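Local coordinates for protein sulfur oxygenase/reductase (Halothiobacillus neapolitanus, PDB 6QPA) that probably catalyses the oxygen-dependent oxidation and reduction of elemental sulfur at a mononuclear iron site, at residues K123-Q128 against V194-M199; V160-H165 against Q252-I257; T180-W185 against Q280-G285. All coordinates share one frame; numbering follows the deposited sequence.

Contacts 1 and 2 belong to one antiparallel sheet and contact 3 to the helices beside it. Strands 193-204 and 251-259 are neighbours, so contact 1 (centre about 11 Å from that of contact 2) is joined to it directly: Met199 O lies 2.7 Å from Leu254 N, a probable hydrogen bond. Contact 3 is centred about 15 Å from the centre of contact 1 and 14 Å from that of contact 2. Leu183 of its helix reaches both, touching Trp196 and Ile198 as well as Val255 and Ile257. The iron is bound by His88, His92 and Glu116; in contact 2 the side chain of Leu254 lies about 11 Å from that of the iron ligand Glu116.

Contact 1: residues K123-Q128 against V194-M199; sequences KSDLPQ and VGWMIM
Residues Lys123-Asp125 run antiparallel to Val194-Met199, with axes 4.7 Å apart and directions 172° from one another. Asp125 and Trp196 form a hydrogen-bonded pair: Asp125 N donates to Trp196 O at 2.9 Å, and Trp196 N returns a bond to Asp125 O from above the carbonyl plane. A nearly straight bond from Ile198 N ends on Lys123 O. Between these bonds Ser124 and Met197 make a non-hydrogen-bonded pair, their CA atoms 4.1 Å apart.

The indole of Trp196 dominates the side-chain contact. Its CG stands between the backbone N and the carbonyl carbon (chi1 58°), and the ring lies across the neighbouring strand. Asp125 CB makes a CH-pi contact over the five-membered ring, 3.9 Å from its centroid, while Asp125 N lies above the middle of the indole and Ser124 C above its rim. A water in the ring plane accepts from NE1 and donates to Asp125 OD2, whose salt-bridge partner is Lys187. At the far end of the indole, Lys123 CG meets Trp196 CH2 at 4.0 Å.

Strand 193-204 is an inner strand of the sheet of this dimeric alpha/beta-barrel family, and on its other side Val194 and Gly195 both face Glu258 in a classic beta bulge. An alanine in place of Trp196 would probably leave the water without its NE1 partner and open a gap beside Asp125 CB and Leu183 of helix 172-189.

Past the end of strand 110-125, Leu126 CD1 touches Met197 SD at 3.9 Å, their side chains passing at a slant. Pro127 crosses Val194 at about a right angle, CG to CG1. A CB on Gly195 would fall 2.7 Å from Pro127 CD, a clash that the missing side chain avoids.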
ATOM      1  N   LYS A 123      26.809 -45.049 -43.711  1.00 31.61           N
ATOM      2  CA  LYS A 123      27.843 -45.498 -42.807  1.00 30.09           C
ATOM      3  C   LYS A 123      27.497 -44.973 -41.420  1.00 37.84           C
ATOM      4  O   LYS A 123      26.834 -43.940 -41.282  1.00 33.07           O
ATOM      5  CB  LYS A 123      29.222 -45.010 -43.251  1.00 47.02           C
ATOM      6  CG  LYS A 123      30.314 -45.920 -42.781  1.00 57.82           C
ATOM      7  CD  LYS A 123      31.385 -46.135 -43.831  1.00 69.17           C
ATOM      8  CE  LYS A 123      32.401 -47.157 -43.320  1.00 75.92           C
ATOM      9  NZ  LYS A 123      32.942 -46.778 -41.974  1.00 76.77           N
ATOM     10  N   SER A 124      27.966 -45.672 -40.393  1.00 32.84           N
ATOM     11  CA  SER A 124      27.640 -45.252 -39.041  1.00 30.20           C
ATOM     12  C   SER A 124      28.729 -45.726 -38.096  1.00 32.54           C
ATOM     13  O   SER A 124      29.489 -46.650 -38.402  1.00 34.32           O
ATOM     14  CB  SER A 124      26.291 -45.797 -38.581  1.00 29.80           C
ATOM     15  OG  SER A 124      26.405 -47.181 -38.305  1.00 39.06           O
ATOM     16  N   ASP A 125      28.827 -45.025 -36.970  1.00 34.73           N
ATOM     17  CA  ASP A 125      29.578 -45.448 -35.794  1.00 36.25           C
ATOM     18  C   ASP A 125      28.741 -44.957 -34.611  1.00 39.46           C
ATOM     19  O   ASP A 125      29.013 -43.902 -34.021  1.00 36.56           O
ATOM     20  CB  ASP A 125      30.999 -44.889 -35.776  1.00 31.30           C
ATOM     21  CG  ASP A 125      31.804 -45.394 -34.589  1.00 36.05           C
ATOM     22  OD1 ASP A 125      31.279 -46.197 -33.790  1.00 39.64           O
ATOM     23  OD2 ASP A 125      32.954 -44.951 -34.432  1.00 47.68           O
ATOM     24  N   LEU A 126      27.679 -45.703 -34.313  1.00 30.47           N
ATOM     25  CA  LEU A 126      26.693 -45.338 -33.303  1.00 31.64           C
ATOM     26  C   LEU A 126      26.732 -46.362 -32.183  1.00 34.73           C
ATOM     27  O   LEU A 126      26.449 -47.542 -32.433  1.00 38.96           O
ATOM     28  CB  LEU A 126      25.291 -45.301 -33.881  1.00 29.73           C
ATOM     29  CG  LEU A 126      24.687 -44.008 -34.391  1.00 52.56           C
ATOM     30  CD1 LEU A 126      23.193 -44.251 -34.660  1.00 41.73           C
ATOM     31  CD2 LEU A 126      24.900 -42.867 -33.399  1.00 29.25           C
ATOM     32  N   PRO A 127      27.028 -45.971 -30.951  1.00 32.77           N
ATOM     33  CA  PRO A 127      26.996 -46.926 -29.837  1.00 33.02           C
ATOM     34  C   PRO A 127      25.572 -47.237 -29.388  1.00 31.67           C
ATOM     35  O   PRO A 127      24.627 -46.486 -29.650  1.00 34.13           O
ATOM     36  CB  PRO A 127      27.747 -46.198 -28.714  1.00 31.18           C
ATOM     37  CG  PRO A 127      27.653 -44.738 -29.045  1.00 32.23           C
ATOM     38  CD  PRO A 127      27.268 -44.585 -30.515  1.00 30.51           C
ATOM     39  N   GLN A 128      25.443 -48.354 -28.668  1.00 32.83           N
ATOM     40  CA  GLN A 128      24.196 -48.685 -27.973  1.00 43.28           C
ATOM     41  C   GLN A 128      23.895 -47.660 -26.883  1.00 41.29           C
ATOM     42  O   GLN A 128      24.797 -47.137 -26.220  1.00 34.74           O
ATOM     43  CB  GLN A 128      24.277 -50.093 -27.357  1.00 48.54           C
ATOM     44  CG  GLN A 128      24.432 -51.216 -28.387  1.00 75.26           C
ATOM     45  CD  GLN A 128      24.568 -52.610 -27.757  1.00 86.05           C
ATOM     46  OE1 GLN A 128      24.519 -52.765 -26.536  1.00 91.72           O
ATOM     47  NE2 GLN A 128      24.807 -53.615 -28.597  1.00 85.47           N
ATOM     48  N   VAL A 194      29.893 -38.651 -29.235  1.00 30.10           N
ATOM     49  CA  VAL A 194      29.332 -39.939 -28.851  1.00 30.55           C
ATOM     50  C   VAL A 194      29.203 -40.880 -30.044  1.00 32.14           C
ATOM     51  O   VAL A 194      29.523 -42.069 -29.944  1.00 32.51           O
ATOM     52  CB  VAL A 194      27.974 -39.715 -28.163  1.00 29.99           C
ATOM     53  CG1 VAL A 194      27.271 -41.049 -27.981  1.00 24.36           C
ATOM     54  CG2 VAL A 194      28.187 -39.008 -26.818  1.00 24.28           C
ATOM     55  N   GLY A 195      28.766 -40.377 -31.190  1.00 27.44           N
ATOM     56  CA  GLY A 195      28.589 -41.253 -32.337  1.00 29.29           C
ATOM     57  C   GLY A 195      28.060 -40.491 -33.529  1.00 25.20           C
ATOM     58  O   GLY A 195      27.786 -39.294 -33.458  1.00 31.30           O
ATOM     59  N   TRP A 196      27.928 -41.202 -34.649  1.00 30.93           N
ATOM     60  CA  TRP A 196      27.479 -40.524 -35.852  1.00 28.77           C
ATOM     61  C   TRP A 196      26.880 -41.517 -36.836  1.00 27.15           C
ATOM     62  O   TRP A 196      27.108 -42.727 -36.766  1.00 25.95           O
ATOM     63  CB  TRP A 196      28.621 -39.739 -36.512  1.00 26.24           C
ATOM     64  CG  TRP A 196      29.808 -40.582 -36.888  1.00 28.16           C
ATOM     65  CD1 TRP A 196      30.951 -40.779 -36.158  1.00 27.36           C
ATOM     66  CD2 TRP A 196      29.964 -41.345 -38.096  1.00 27.24           C
ATOM     67  NE1 TRP A 196      31.817 -41.612 -36.846  1.00 28.96           N
ATOM     68  CE2 TRP A 196      31.234 -41.966 -38.038  1.00 30.20           C
ATOM     69  CE3 TRP A 196      29.162 -41.540 -39.229  1.00 29.07           C
ATOM     70  CZ2 TRP A 196      31.714 -42.784 -39.068  1.00 35.25           C
ATOM     71  CZ3 TRP A 196      29.640 -42.366 -40.255  1.00 34.99           C
ATOM     72  CH2 TRP A 196      30.906 -42.975 -40.167  1.00 30.82           C
ATOM     73  N   MET A 197      26.185 -40.960 -37.819  1.00 26.30           N
ATOM     74  CA  MET A 197      25.520 -41.736 -38.855  1.00 28.09           C
ATOM     75  C   MET A 197      25.334 -40.830 -40.065  1.00 28.72           C
ATOM     76  O   MET A 197      24.993 -39.655 -39.912  1.00 31.83           O
ATOM     77  CB  MET A 197      24.179 -42.275 -38.311  1.00 32.84           C
ATOM     78  CG  MET A 197      23.256 -42.965 -39.249  1.00 42.88           C
ATOM     79  SD  MET A 197      21.929 -43.806 -38.316  1.00 42.54           S
ATOM     80  CE  MET A 197      21.099 -42.417 -37.528  1.00 32.45           C
ATOM     81  N   ILE A 198      25.612 -41.359 -41.256  1.00 31.33           N
ATOM     82  CA  ILE A 198      25.387 -40.648 -42.510  1.00 27.37           C
ATOM     83  C   ILE A 198      24.141 -41.233 -43.162  1.00 25.95           C
ATOM     84  O   ILE A 198      24.099 -42.428 -43.468  1.00 28.17           O
ATOM     85  CB  ILE A 198      26.591 -40.771 -43.454  1.00 28.30           C
ATOM     86  CG1 ILE A 198      27.828 -40.117 -42.834  1.00 30.50           C
ATOM     87  CG2 ILE A 198      26.237 -40.160 -44.826  1.00 28.23           C
ATOM     88  CD1 ILE A 198      29.113 -40.462 -43.544  1.00 28.67           C
ATOM     89  N   MET A 199      23.138 -40.400 -43.401  1.00 28.40           N
ATOM     90  CA  MET A 199      21.857 -40.864 -43.926  1.00 26.39           C
ATOM     91  C   MET A 199      21.582 -40.180 -45.250  1.00 33.25           C
ATOM     92  O   MET A 199      21.631 -38.945 -45.329  1.00 29.38           O
ATOM     93  CB  MET A 199      20.732 -40.566 -42.944  1.00 24.47           C
ATOM     94  CG  MET A 199      20.895 -41.228 -41.597  1.00 42.70           C
ATOM     95  SD  MET A 199      19.495 -40.909 -40.474  1.00 39.22           S
ATOM     96  CE  MET A 199      19.718 -39.170 -40.169  1.00 25.61           C
TER
HETATM   97  O   HOH W   1      34.151 -43.240 -36.181  1.00 30.79           O

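Contact 2: residues V160-H165 against Q252-I257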
ATOM      1  N   VAL A 160      21.419 -34.627 -29.824  1.00 27.18           N
ATOM      2  CA  VAL A 160      21.497 -35.117 -31.194  1.00 31.51           C
ATOM      3  C   VAL A 160      21.486 -33.912 -32.117  1.00 34.66           C
ATOM      4  O   VAL A 160      20.634 -33.021 -31.997  1.00 32.96           O
ATOM      5  CB  VAL A 160      20.373 -36.114 -31.530  1.00 33.99           C
ATOM      6  CG1 VAL A 160      20.419 -36.498 -33.025  1.00 28.41           C
ATOM      7  CG2 VAL A 160      20.518 -37.371 -30.665  1.00 27.90           C
ATOM      8  N   VAL A 161      22.448 -33.878 -33.019  1.00 30.39           N
ATOM      9  CA  VAL A 161      22.576 -32.816 -33.999  1.00 30.43           C
ATOM     10  C   VAL A 161      22.381 -33.426 -35.380  1.00 29.94           C
ATOM     11  O   VAL A 161      22.872 -34.529 -35.644  1.00 30.57           O
ATOM     12  CB  VAL A 161      23.960 -32.161 -33.834  1.00 34.27           C
ATOM     13  CG1 VAL A 161      24.413 -31.580 -35.090  1.00 42.04           C
ATOM     14  CG2 VAL A 161      23.904 -31.114 -32.711  1.00 27.82           C
ATOM     15  N   ILE A 162      21.639 -32.740 -36.249  1.00 26.60           N
ATOM     16  CA  ILE A 162      21.421 -33.212 -37.619  1.00 30.57           C
ATOM     17  C   ILE A 162      21.881 -32.129 -38.590  1.00 30.45           C
ATOM     18  O   ILE A 162      21.350 -31.007 -38.572  1.00 32.29           O
ATOM     19  CB  ILE A 162      19.956 -33.577 -37.886  1.00 33.32           C
ATOM     20  CG1 ILE A 162      19.480 -34.644 -36.889  1.00 33.32           C
ATOM     21  CG2 ILE A 162      19.809 -34.084 -39.338  1.00 26.39           C
ATOM     22  CD1 ILE A 162      18.007 -35.034 -37.071  1.00 35.31           C
ATOM     23  N   GLY A 163      22.862 -32.461 -39.423  1.00 29.19           N
ATOM     24  CA  GLY A 163      23.367 -31.553 -40.432  1.00 26.82           C
ATOM     25  C   GLY A 163      22.748 -31.829 -41.791  1.00 27.41           C
ATOM     26  O   GLY A 163      22.896 -32.920 -42.339  1.00 27.17           O
ATOM     27  N   ASP A 164      22.043 -30.827 -42.325  1.00 26.47           N
ATOM     28  CA  ASP A 164      21.348 -30.939 -43.598  1.00 27.96           C
ATOM     29  C   ASP A 164      22.293 -30.551 -44.741  1.00 30.22           C
ATOM     30  O   ASP A 164      22.802 -29.425 -44.786  1.00 29.90           O
ATOM     31  CB  ASP A 164      20.103 -30.051 -43.584  1.00 28.44           C
ATOM     32  CG  ASP A 164      19.122 -30.408 -44.688  1.00 38.36           C
ATOM     33  OD1 ASP A 164      19.537 -31.081 -45.644  1.00 34.21           O
ATOM     34  OD2 ASP A 164      17.933 -30.046 -44.599  1.00 37.28           O
ATOM     35  N   HIS A 165      22.515 -31.472 -45.671  1.00 28.11           N
ATOM     36  CA  HIS A 165      23.391 -31.236 -46.810  1.00 28.43           C
ATOM     37  C   HIS A 165      22.654 -31.598 -48.089  1.00 35.61           C
ATOM     38  O   HIS A 165      22.071 -32.685 -48.179  1.00 33.57           O
ATOM     39  CB  HIS A 165      24.665 -32.079 -46.728  1.00 28.15           C
ATOM     40  CG  HIS A 165      25.459 -31.889 -45.476  1.00 30.38           C
ATOM     41  ND1 HIS A 165      25.050 -32.368 -44.249  1.00 30.67           N
ATOM     42  CD2 HIS A 165      26.658 -31.291 -45.267  1.00 28.69           C
ATOM     43  CE1 HIS A 165      25.953 -32.058 -43.333  1.00 30.62           C
ATOM     44  NE2 HIS A 165      26.943 -31.409 -43.925  1.00 31.12           N
ATOM     45  N   GLN A 252      19.696 -35.211 -50.834  1.00 31.08           N
ATOM     46  CA  GLN A 252      19.823 -34.765 -49.455  1.00 29.98           C
ATOM     47  C   GLN A 252      20.540 -35.815 -48.631  1.00 31.59           C
ATOM     48  O   GLN A 252      20.189 -36.998 -48.678  1.00 30.67           O
ATOM     49  CB  GLN A 252      18.460 -34.485 -48.824  1.00 34.80           C
ATOM     50  CG  GLN A 252      18.572 -34.135 -47.350  1.00 30.81           C
ATOM     51  CD  GLN A 252      17.220 -33.944 -46.722  1.00 33.88           C
ATOM     52  OE1 GLN A 252      16.399 -34.850 -46.742  1.00 30.93           O
ATOM     53  NE2 GLN A 252      16.970 -32.758 -46.179  1.00 32.80           N
ATOM     54  N   TYR A 253      21.531 -35.378 -47.864  1.00 30.52           N
ATOM     55  CA  TYR A 253      22.139 -36.196 -46.825  1.00 29.77           C
ATOM     56  C   TYR A 253      21.904 -35.541 -45.479  1.00 31.31           C
ATOM     57  O   TYR A 253      22.109 -34.329 -45.337  1.00 30.27           O
ATOM     58  CB  TYR A 253      23.644 -36.362 -47.049  1.00 29.84           C
ATOM     59  CG  TYR A 253      24.031 -37.289 -48.193  1.00 25.33           C
ATOM     60  CD1 TYR A 253      24.040 -36.845 -49.502  1.00 26.71           C
ATOM     61  CD2 TYR A 253      24.433 -38.599 -47.944  1.00 26.43           C
ATOM     62  CE1 TYR A 253      24.416 -37.695 -50.551  1.00 31.08           C
ATOM     63  CE2 TYR A 253      24.817 -39.460 -48.981  1.00 28.61           C
ATOM     64  CZ  TYR A 253      24.802 -39.003 -50.279  1.00 34.23           C
ATOM     65  OH  TYR A 253      25.204 -39.847 -51.293  1.00 33.17           O
ATOM     66  N   LEU A 254      21.493 -36.340 -44.494  1.00 29.72           N
ATOM     67  CA  LEU A 254      21.410 -35.902 -43.107  1.00 24.24           C
ATOM     68  C   LEU A 254      22.561 -36.518 -42.337  1.00 33.74           C
ATOM     69  O   LEU A 254      22.693 -37.746 -42.295  1.00 33.24           O
ATOM     70  CB  LEU A 254      20.090 -36.307 -42.468  1.00 22.87           C
ATOM     71  CG  LEU A 254      18.905 -35.656 -43.153  1.00 25.94           C
ATOM     72  CD1 LEU A 254      17.617 -35.992 -42.394  1.00 23.09           C
ATOM     73  CD2 LEU A 254      19.149 -34.159 -43.190  1.00 21.96           C
ATOM     74  N   VAL A 255      23.380 -35.672 -41.722  1.00 31.45           N
ATOM     75  CA  VAL A 255      24.506 -36.135 -40.927  1.00 32.21           C
ATOM     76  C   VAL A 255      24.090 -36.089 -39.460  1.00 26.71           C
ATOM     77  O   VAL A 255      23.964 -35.013 -38.867  1.00 27.72           O
ATOM     78  CB  VAL A 255      25.760 -35.298 -41.207  1.00 31.47           C
ATOM     79  CG1 VAL A 255      26.890 -35.699 -40.251  1.00 28.28           C
ATOM     80  CG2 VAL A 255      26.182 -35.477 -42.679  1.00 27.78           C
ATOM     81  N   HIS A 256      23.904 -37.264 -38.866  1.00 30.53           N
ATOM     82  CA  HIS A 256      23.399 -37.411 -37.500  1.00 29.08           C
ATOM     83  C   HIS A 256      24.597 -37.569 -36.567  1.00 28.26           C
ATOM     84  O   HIS A 256      25.388 -38.498 -36.738  1.00 29.81           O
ATOM     85  CB  HIS A 256      22.460 -38.619 -37.456  1.00 24.19           C
ATOM     86  CG  HIS A 256      22.047 -39.068 -36.085  1.00 30.71           C
ATOM     87  ND1 HIS A 256      20.727 -39.129 -35.698  1.00 30.17           N
ATOM     88  CD2 HIS A 256      22.762 -39.579 -35.054  1.00 30.52           C
ATOM     89  CE1 HIS A 256      20.647 -39.612 -34.472  1.00 27.71           C
ATOM     90  NE2 HIS A 256      21.868 -39.902 -34.061  1.00 33.59           N
ATOM     91  N   ILE A 257      24.773 -36.632 -35.634  1.00 29.21           N
ATOM     92  CA  ILE A 257      25.899 -36.679 -34.700  1.00 29.24           C
ATOM     93  C   ILE A 257      25.385 -36.547 -33.275  1.00 30.62           C
ATOM     94  O   ILE A 257      24.659 -35.600 -32.951  1.00 27.69           O
ATOM     95  CB  ILE A 257      26.942 -35.582 -34.977  1.00 26.13           C
ATOM     96  CG1 ILE A 257      27.225 -35.467 -36.483  1.00 33.34           C
ATOM     97  CG2 ILE A 257      28.219 -35.899 -34.207  1.00 28.47           C
ATOM     98  CD1 ILE A 257      28.114 -34.311 -36.840  1.00 33.68           C
TER
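Gly163 and Val255 pair midway along an antiparallel run that extends from Val161 opposite Ile257 to His165 opposite Tyr253, part of the curled antiparallel sheet of a dimeric alpha/beta-barrel fold. Three hydrogen-bonded pairs supply six backbone bonds, among them Gly163 N to Val255 O at 2.8 Å. CA-H...O contacts, such as Ile162 CA to Val255 O, alternate with these bonds.

The face that carries Val161, His165, Val255 and Ile257 is tightly filled. Leu183 of helix 172-189 packs on Val255 and Ile257, and His165 CE1 meets Val255 CG2 at 3.5 Å. The His165 ring leans back over Gly163, with CG beside its own backbone N (chi1 -56°); ND1 donates weakly to Gly163 O, and a CB on Gly163 would be crowded by CE1. Tyr253 O lies at the edge of this ring, in its plane.

The other face is also packed over most of its length: Ile162 CG2 touches Leu254 CB at 3.8 Å, and Val160 CG1 sits 3.4 Å above the His256 ring plane, toward the rim. Both ring nitrogens of His256 have partners, Tyr79 OH at ND1 and Glu258 at NE2, which fix the turn of the ring.

Toward Asp164, partly exposed, the fit gives way to one polar link. Gln252 and Asp164 cross at about a right angle, the amide and carboxylate planes turned 51° apart. Gln252 NE2 reaches Asp164 OD1 on its syn side at 3.1 Å, and OD2 only weakly at 3.3 Å.

Contact 3: residues T180-W185 against Q280-G285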
ATOM      1  N   THR A 180      32.562 -39.200 -44.178  1.00 28.87           N
ATOM      2  CA  THR A 180      33.084 -40.292 -43.374  1.00 29.08           C
ATOM      3  C   THR A 180      34.422 -39.920 -42.759  1.00 32.61           C
ATOM      4  O   THR A 180      34.638 -40.116 -41.559  1.00 36.35           O
ATOM      5  CB  THR A 180      33.228 -41.548 -44.226  1.00 32.62           C
ATOM      6  OG1 THR A 180      31.935 -42.008 -44.637  1.00 37.56           O
ATOM      7  CG2 THR A 180      33.963 -42.641 -43.465  1.00 27.18           C
ATOM      8  N   GLU A 181      35.339 -39.378 -43.564  1.00 30.07           N
ATOM      9  CA  GLU A 181      36.647 -39.026 -43.013  1.00 27.99           C
ATOM     10  C   GLU A 181      36.529 -37.935 -41.955  1.00 29.32           C
ATOM     11  O   GLU A 181      37.184 -38.004 -40.910  1.00 40.40           O
ATOM     12  CB  GLU A 181      37.606 -38.611 -44.142  1.00 28.15           C
ATOM     13  CG  GLU A 181      39.029 -38.409 -43.622  1.00 40.73           C
ATOM     14  CD  GLU A 181      40.056 -38.046 -44.701  1.00 51.20           C
ATOM     15  OE1 GLU A 181      39.700 -37.953 -45.904  1.00 53.99           O
ATOM     16  OE2 GLU A 181      41.232 -37.852 -44.317  1.00 50.04           O
ATOM     17  N   THR A 182      35.672 -36.933 -42.196  1.00 32.22           N
ATOM     18  CA  THR A 182      35.451 -35.867 -41.219  1.00 34.75           C
ATOM     19  C   THR A 182      34.967 -36.435 -39.890  1.00 38.82           C
ATOM     20  O   THR A 182      35.485 -36.088 -38.818  1.00 37.03           O
ATOM     21  CB  THR A 182      34.407 -34.872 -41.746  1.00 32.38           C
ATOM     22  OG1 THR A 182      34.828 -34.323 -42.993  1.00 30.54           O
ATOM     23  CG2 THR A 182      34.207 -33.707 -40.733  1.00 31.34           C
ATOM     24  N   LEU A 183      33.954 -37.306 -39.948  1.00 36.68           N
ATOM     25  CA  LEU A 183      33.299 -37.808 -38.742  1.00 34.22           C
ATOM     26  C   LEU A 183      34.202 -38.752 -37.959  1.00 37.03           C
ATOM     27  O   LEU A 183      34.199 -38.745 -36.722  1.00 28.71           O
ATOM     28  CB  LEU A 183      31.984 -38.493 -39.131  1.00 31.01           C
ATOM     29  CG  LEU A 183      30.915 -37.524 -39.634  1.00 26.08           C
ATOM     30  CD1 LEU A 183      29.797 -38.228 -40.391  1.00 25.99           C
ATOM     31  CD2 LEU A 183      30.361 -36.707 -38.425  1.00 25.84           C
ATOM     32  N   GLU A 184      34.983 -39.569 -38.666  1.00 33.54           N
ATOM     33  CA  GLU A 184      35.940 -40.441 -38.002  1.00 37.38           C
ATOM     34  C   GLU A 184      37.016 -39.637 -37.284  1.00 39.37           C
ATOM     35  O   GLU A 184      37.470 -40.026 -36.201  1.00 38.60           O
ATOM     36  CB  GLU A 184      36.564 -41.383 -39.027  1.00 33.57           C
ATOM     37  CG  GLU A 184      35.579 -42.432 -39.497  1.00 40.03           C
ATOM     38  CD  GLU A 184      36.154 -43.373 -40.543  1.00 44.94           C
ATOM     39  OE1 GLU A 184      37.155 -43.008 -41.192  1.00 46.16           O
ATOM     40  OE2 GLU A 184      35.603 -44.481 -40.708  1.00 48.50           O
ATOM     41  N   TRP A 185      37.472 -38.539 -37.898  1.00 35.75           N
ATOM     42  CA  TRP A 185      38.431 -37.670 -37.225  1.00 37.19           C
ATOM     43  C   TRP A 185      37.824 -37.107 -35.948  1.00 34.65           C
ATOM     44  O   TRP A 185      38.452 -37.126 -34.883  1.00 37.54           O
ATOM     45  CB  TRP A 185      38.863 -36.544 -38.164  1.00 36.38           C
ATOM     46  CG  TRP A 185      40.097 -35.734 -37.745  1.00 34.21           C
ATOM     47  CD1 TRP A 185      41.362 -35.877 -38.243  1.00 36.14           C
ATOM     48  CD2 TRP A 185      40.169 -34.649 -36.797  1.00 29.64           C
ATOM     49  NE1 TRP A 185      42.214 -34.959 -37.671  1.00 33.53           N
ATOM     50  CE2 TRP A 185      41.514 -34.192 -36.782  1.00 36.66           C
ATOM     51  CE3 TRP A 185      39.234 -34.013 -35.976  1.00 33.41           C
ATOM     52  CZ2 TRP A 185      41.954 -33.133 -35.961  1.00 34.29           C
ATOM     53  CZ3 TRP A 185      39.677 -32.943 -35.139  1.00 32.27           C
ATOM     54  CH2 TRP A 185      41.025 -32.515 -35.163  1.00 26.87           C
ATOM     55  N   GLN A 280      40.846 -28.903 -43.541  1.00 34.22           N
ATOM     56  CA  GLN A 280      41.164 -29.335 -44.905  1.00 37.51           C
ATOM     57  C   GLN A 280      40.309 -30.526 -45.317  1.00 37.37           C
ATOM     58  O   GLN A 280      39.773 -30.560 -46.429  1.00 39.84           O
ATOM     59  CB  GLN A 280      42.644 -29.715 -45.026  1.00 34.76           C
ATOM     60  CG  GLN A 280      43.638 -28.663 -44.562  1.00 37.78           C
ATOM     61  CD  GLN A 280      43.271 -27.285 -45.029  1.00 43.90           C
ATOM     62  OE1 GLN A 280      43.111 -27.058 -46.218  1.00 47.26           O
ATOM     63  NE2 GLN A 280      43.141 -26.348 -44.091  1.00 46.29           N
ATOM     64  N   ILE A 281      40.169 -31.506 -44.421  1.00 35.76           N
ATOM     65  CA  ILE A 281      39.349 -32.685 -44.688  1.00 37.81           C
ATOM     66  C   ILE A 281      37.912 -32.275 -44.979  1.00 35.26           C
ATOM     67  O   ILE A 281      37.322 -32.694 -45.981  1.00 38.48           O
ATOM     68  CB  ILE A 281      39.419 -33.650 -43.492  1.00 32.51           C
ATOM     69  CG1 ILE A 281      40.838 -34.220 -43.339  1.00 35.95           C
ATOM     70  CG2 ILE A 281      38.319 -34.723 -43.576  1.00 28.55           C
ATOM     71  CD1 ILE A 281      41.080 -34.918 -42.013  1.00 38.96           C
ATOM     72  N   HIS A 282      37.343 -31.413 -44.132  1.00 30.00           N
ATOM     73  CA  HIS A 282      35.935 -31.047 -44.284  1.00 33.46           C
ATOM     74  C   HIS A 282      35.740 -30.118 -45.477  1.00 30.70           C
ATOM     75  O   HIS A 282      34.789 -30.286 -46.246  1.00 30.00           O
ATOM     76  CB  HIS A 282      35.408 -30.399 -42.987  1.00 32.12           C
ATOM     77  CG  HIS A 282      33.923 -30.122 -42.984  1.00 26.14           C
ATOM     78  ND1 HIS A 282      33.400 -28.844 -42.989  1.00 30.92           N
ATOM     79  CD2 HIS A 282      32.858 -30.958 -42.934  1.00 26.98           C
ATOM     80  CE1 HIS A 282      32.078 -28.901 -42.952  1.00 28.72           C
ATOM     81  NE2 HIS A 282      31.722 -30.175 -42.929  1.00 32.70           N
ATOM     82  N   ASN A 283      36.643 -29.142 -45.656  1.00 29.01           N
ATOM     83  CA  ASN A 283      36.536 -28.255 -46.810  1.00 33.01           C
ATOM     84  C   ASN A 283      36.561 -29.051 -48.108  1.00 36.83           C
ATOM     85  O   ASN A 283      35.690 -28.880 -48.964  1.00 32.34           O
ATOM     86  CB  ASN A 283      37.671 -27.214 -46.811  1.00 30.39           C
ATOM     87  CG  ASN A 283      37.402 -26.068 -45.848  1.00 34.32           C
ATOM     88  OD1 ASN A 283      36.404 -26.078 -45.135  1.00 31.45           O
ATOM     89  ND2 ASN A 283      38.283 -25.078 -45.829  1.00 31.16           N
ATOM     90  N   ASN A 284      37.546 -29.940 -48.261  1.00 35.08           N
ATOM     91  CA  ASN A 284      37.712 -30.642 -49.530  1.00 37.11           C
ATOM     92  C   ASN A 284      36.775 -31.835 -49.684  1.00 40.28           C
ATOM     93  O   ASN A 284      36.349 -32.143 -50.802  1.00 39.82           O
ATOM     94  CB  ASN A 284      39.166 -31.072 -49.676  1.00 31.31           C
ATOM     95  CG  ASN A 284      40.094 -29.887 -49.735  1.00 37.89           C
ATOM     96  OD1 ASN A 284      39.794 -28.893 -50.399  1.00 45.83           O
ATOM     97  ND2 ASN A 284      41.210 -29.967 -49.035  1.00 43.59           N
ATOM     98  N   GLY A 285      36.433 -32.497 -48.591  1.00 36.26           N
ATOM     99  CA  GLY A 285      35.634 -33.693 -48.665  1.00 37.76           C
ATOM    100  C   GLY A 285      34.145 -33.457 -48.504  1.00 33.92           C
ATOM    101  O   GLY A 285      33.362 -34.313 -48.914  1.00 36.71           O
TER
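Thr182 OG1 lies at the edge of the His282 ring, in its plane and 3.9 Å from CD2, while Thr182 CG2 approaches the same CD2 at a slant. The second ring, Trp185, offers its CD1 to Ile281 CD1 at 3.9 Å, the two side chains crossing at about a right angle. Its NE1 is hydrogen-bonded to Glu277 of the facing helix, and the indole also packs on Leu307 of a second subunit.

Ile281 carries most of the interface. Its CG2 rests 3.6 Å from Thr182 OG1, the side chains sliding past each other in opposite directions, and CD1 reaches Glu181 OE2 at 3.7 Å. Glu181 is extended, with CG anti to the backbone N (chi1 -173°), and its aliphatic part crosses Ile281 with CG against CG2. No hydrogen bond joins the two segments; Thr182 OG1 is instead bonded to Gly178 O within its own helix.

The axes approach to 8.9 Å with directions 161° apart. This is an antiparallel helix pair in which helix 172-189 also packs its Leu183 side against the antiparallel sheet, the helix-on-sheet layering of an alpha/beta-barrel fold.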